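Local structure of beta-1,3-glucosyltransferase (Paecilomyces sp. J18, 5JVV) at residues F194-F199 with M223-G228. The protein is a fungal carbohydrate-active enzyme of the glucosyltransferase kind, with a beta-rich fold of two large, mainly antiparallel sheets and four disulfides. Numbering follows the deposited sequence.
Sequences FIKLWF and MGNFKG
Strands 195-199 and 224-226 run antiparallel, their axes 4.8 Å apart at an angle of 175°, with Ile195-Phe226 and Leu197-Gly224 as hydrogen-bonded pairs around the non-hydrogen-bonded pair Lys196-Asn225. Ile195 N donates to Phe226 O on a lone pair, and Ile195 O accepts from Phe226 N at 2.8 Å, nearly along its C=O axis. At the other end the register slips into a classic beta bulge: Leu197 O takes both Gly224 N, almost straight, and Met223 N, close at 2.7 Å but bent to 131°. Gly224 O completes the set by accepting from Leu197 N at 2.8 Å.

On the face carrying Leu197 and Phe226, both side chains have CG anti to the carbonyl carbon; they cross obliquely, so that Leu197 CD1 reaches Phe226 CE2 at 3.8 Å. Ile195 O lies in the plane of the Phe226 ring, at its edge. On the reverse face Lys196 and Asn225 run side by side. The extended lysine chain passes CG and CE along Asn225 OD1, which is buried with no polar partner, and carries CE over the centre of one face of the Phe194 ring, 3.5 Å above its plane. At the bulge itself, the bend at chi3 of Met223 (73°) sets CE against Phe199 CB at 3.7 Å.

Asn225 ND2 is hydrogen-bonded to Asp146 O, while Lys196 and Trp198 make backbone hydrogen bonds to Gln189 and Ala187. Strand 195-201 thus lies between 184-190 and 224-226 in the antiparallel sheet, and its Ile195-Leu197 face packs on strands 116-121 and 130-134 of the second sheet.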
ATOM      1  N   PHE A 194      -9.475 -12.599 -12.827  1.00 13.86           N
ATOM      2  CA  PHE A 194      -9.632 -11.326 -12.140  1.00 12.92           C
ATOM      3  C   PHE A 194      -8.789 -11.174 -10.884  1.00 13.16           C
ATOM      4  O   PHE A 194      -8.308 -12.152 -10.308  1.00 12.76           O
ATOM      5  CB  PHE A 194     -11.114 -11.070 -11.808  1.00 12.65           C
ATOM      6  CG  PHE A 194     -11.758 -12.134 -10.945  1.00 16.88           C
ATOM      7  CD1 PHE A 194     -11.465 -12.230  -9.585  1.00 13.31           C
ATOM      8  CD2 PHE A 194     -12.694 -13.000 -11.484  1.00 18.59           C
ATOM      9  CE1 PHE A 194     -12.070 -13.196  -8.796  1.00 18.86           C
ATOM     10  CE2 PHE A 194     -13.312 -13.966 -10.697  1.00 18.35           C
ATOM     11  CZ  PHE A 194     -12.990 -14.063  -9.353  1.00 18.38           C
ATOM     12  N   ILE A 195      -8.603  -9.924 -10.483  1.00 10.19           N
ATOM     13  CA  ILE A 195      -8.139  -9.603  -9.144  1.00  9.77           C
ATOM     14  C   ILE A 195      -9.229  -8.761  -8.503  1.00 10.12           C
ATOM     15  O   ILE A 195      -9.619  -7.719  -9.037  1.00 11.85           O
ATOM     16  CB  ILE A 195      -6.798  -8.842  -9.177  1.00 11.67           C
ATOM     17  CG1 ILE A 195      -5.678  -9.821  -9.532  1.00 16.12           C
ATOM     18  CG2 ILE A 195      -6.512  -8.198  -7.827  1.00 12.32           C
ATOM     19  CD1 ILE A 195      -4.477  -9.164 -10.140  1.00 20.39           C
ATOM     20  N   LYS A 196      -9.751  -9.232  -7.375  1.00  9.04           N
ATOM     21  CA  LYS A 196     -10.774  -8.489  -6.645  1.00  8.67           C
ATOM     22  C   LYS A 196     -10.212  -8.024  -5.319  1.00 11.07           C
ATOM     23  O   LYS A 196      -9.523  -8.785  -4.635  1.00 12.02           O
ATOM     24  CB  LYS A 196     -12.006  -9.358  -6.413  1.00 10.52           C
ATOM     25  CG  LYS A 196     -12.799  -9.629  -7.679  1.00  9.10           C
ATOM     26  CD  LYS A 196     -13.931 -10.618  -7.408  1.00 10.30           C
ATOM     27  CE  LYS A 196     -14.737 -10.902  -8.663  1.00 12.62           C
ATOM     28  NZ  LYS A 196     -15.869 -11.857  -8.384  1.00 16.40           N
ATOM     29  N   LEU A 197     -10.499  -6.774  -4.964  1.00 11.22           N
ATOM     30  CA  LEU A 197     -10.023  -6.202  -3.702  1.00  9.37           C
ATOM     31  C   LEU A 197     -11.198  -5.742  -2.845  1.00 10.39           C
ATOM     32  O   LEU A 197     -12.124  -5.109  -3.359  1.00 12.11           O
ATOM     33  CB  LEU A 197      -9.080  -5.024  -3.961  1.00 10.89           C
ATOM     34  CG  LEU A 197      -7.868  -5.307  -4.851  1.00  9.67           C
ATOM     35  CD1 LEU A 197      -7.103  -4.014  -5.136  1.00 10.22           C
ATOM     36  CD2 LEU A 197      -6.954  -6.311  -4.174  1.00 11.56           C
ATOM     37  N   TRP A 198     -11.156  -6.068  -1.551  1.00 10.68           N
ATOM     38  CA  TRP A 198     -12.180  -5.630  -0.608  1.00 10.82           C
ATOM     39  C   TRP A 198     -11.533  -4.880   0.548  1.00 12.07           C
ATOM     40  O   TRP A 198     -10.405  -5.182   0.941  1.00 11.96           O
ATOM     41  CB  TRP A 198     -12.927  -6.818   0.008  1.00 13.46           C
ATOM     42  CG  TRP A 198     -13.794  -7.657  -0.897  1.00 11.88           C
ATOM     43  CD1 TRP A 198     -15.160  -7.580  -1.042  1.00 12.95           C
ATOM     44  CD2 TRP A 198     -13.368  -8.755  -1.714  1.00 11.43           C
ATOM     45  NE1 TRP A 198     -15.596  -8.544  -1.924  1.00 12.32           N
ATOM     46  CE2 TRP A 198     -14.517  -9.276  -2.353  1.00 11.37           C
ATOM     47  CE3 TRP A 198     -12.123  -9.337  -1.986  1.00 11.03           C
ATOM     48  CZ2 TRP A 198     -14.460 -10.359  -3.229  1.00 12.95           C
ATOM     49  CZ3 TRP A 198     -12.068 -10.414  -2.859  1.00 11.02           C
ATOM     50  CH2 TRP A 198     -13.233 -10.912  -3.474  1.00 12.67           C
ATOM     51  N   PHE A 199     -12.260  -3.909   1.098  1.00 12.51           N
ATOM     52  CA  PHE A 199     -11.890  -3.301   2.370  1.00 11.57           C
ATOM     53  C   PHE A 199     -13.043  -3.508   3.340  1.00 14.36           C
ATOM     54  O   PHE A 199     -14.183  -3.157   3.026  1.00 12.92           O
ATOM     55  CB  PHE A 199     -11.580  -1.811   2.218  1.00 10.56           C
ATOM     56  CG  PHE A 199     -11.625  -1.054   3.518  1.00 10.07           C
ATOM     57  CD1 PHE A 199     -10.815  -1.423   4.591  1.00 13.56           C
ATOM     58  CD2 PHE A 199     -12.491   0.020   3.676  1.00 14.84           C
ATOM     59  CE1 PHE A 199     -10.863  -0.722   5.795  1.00 15.34           C
ATOM     60  CE2 PHE A 199     -12.547   0.722   4.882  1.00 16.57           C
ATOM     61  CZ  PHE A 199     -11.737   0.351   5.932  1.00 12.97           C
ATOM     62  N   MET A 223     -14.577  -3.920  -3.514  1.00 13.25           N
ATOM     63  CA  MET A 223     -14.394  -2.480  -3.633  1.00 11.31           C
ATOM     64  C   MET A 223     -13.734  -2.143  -4.963  1.00 13.12           C
ATOM     65  O   MET A 223     -14.075  -1.147  -5.591  1.00 13.58           O
ATOM     66  CB  MET A 223     -13.586  -1.915  -2.462  1.00 12.72           C
ATOM     67  CG  MET A 223     -13.611  -0.396  -2.400  1.00 11.15           C
ATOM     68  SD  MET A 223     -12.961   0.258  -0.851  1.00 14.97           S
ATOM     69  CE  MET A 223     -11.198  -0.038  -1.032  1.00 18.30           C
ATOM     70  N   GLY A 224     -12.799  -2.989  -5.394  1.00 12.85           N
ATOM     71  CA  GLY A 224     -12.197  -2.873  -6.712  1.00 12.57           C
ATOM     72  C   GLY A 224     -12.307  -4.206  -7.436  1.00 12.97           C
ATOM     73  O   GLY A 224     -11.841  -5.230  -6.933  1.00 13.43           O
ATOM     74  N   ASN A 225     -12.940  -4.208  -8.603  1.00 11.27           N
ATOM     75  CA  ASN A 225     -13.147  -5.447  -9.351  1.00  8.90           C
ATOM     76  C   ASN A 225     -12.356  -5.394 -10.653  1.00 10.14           C
ATOM     77  O   ASN A 225     -12.839  -4.861 -11.663  1.00 12.89           O
ATOM     78  CB  ASN A 225     -14.640  -5.671  -9.613  1.00 10.31           C
ATOM     79  CG  ASN A 225     -14.957  -7.087 -10.084  1.00 10.22           C
ATOM     80  OD1 ASN A 225     -14.088  -7.800 -10.593  1.00 13.15           O
ATOM     81  ND2 ASN A 225     -16.220  -7.491  -9.934  1.00 13.88           N
ATOM     82  N   PHE A 226     -11.137  -5.924 -10.624  1.00  9.87           N
ATOM     83  CA  PHE A 226     -10.265  -5.851 -11.794  1.00  9.28           C
ATOM     84  C   PHE A 226     -10.499  -7.059 -12.689  1.00 10.10           C
ATOM     85  O   PHE A 226      -9.874  -8.117 -12.545  1.00 12.73           O
ATOM     86  CB  PHE A 226      -8.797  -5.680 -11.393  1.00  9.78           C
ATOM     87  CG  PHE A 226      -8.524  -4.392 -10.658  1.00 10.64           C
ATOM     88  CD1 PHE A 226      -8.080  -3.267 -11.338  1.00 11.66           C
ATOM     89  CD2 PHE A 226      -8.745  -4.305  -9.288  1.00  8.47           C
ATOM     90  CE1 PHE A 226      -7.835  -2.070 -10.665  1.00  9.17           C
ATOM     91  CE2 PHE A 226      -8.514  -3.123  -8.597  1.00 10.58           C
ATOM     92  CZ  PHE A 226      -8.055  -1.994  -9.291  1.00 10.01           C
ATOM     93  N   LYS A 227     -11.408  -6.868 -13.635  1.00 10.69           N
ATOM     94  CA  LYS A 227     -11.934  -7.942 -14.461  1.00 10.94           C
ATOM     95  C   LYS A 227     -12.395  -7.268 -15.742  1.00 12.43           C
ATOM     96  O   LYS A 227     -12.945  -6.170 -15.694  1.00 12.58           O
ATOM     97  CB  LYS A 227     -13.102  -8.605 -13.732  1.00 13.39           C
ATOM     98  CG  LYS A 227     -13.850  -9.664 -14.519  1.00 18.25           C
ATOM     99  CD  LYS A 227     -14.808 -10.408 -13.580  1.00 28.30           C
ATOM    100  CE  LYS A 227     -16.139 -10.695 -14.242  1.00 35.40           C
ATOM    101  NZ  LYS A 227     -16.896  -9.439 -14.500  1.00 38.62           N
ATOM    102  N   GLY A 228     -12.142  -7.893 -16.886  1.00 10.59           N
ATOM    103  CA  GLY A 228     -12.489  -7.259 -18.146  1.00 13.98           C
ATOM    104  C   GLY A 228     -11.963  -7.947 -19.383  1.00 13.88           C
ATOM    105  O   GLY A 228     -12.166  -9.142 -19.577  1.00 13.07           O
TER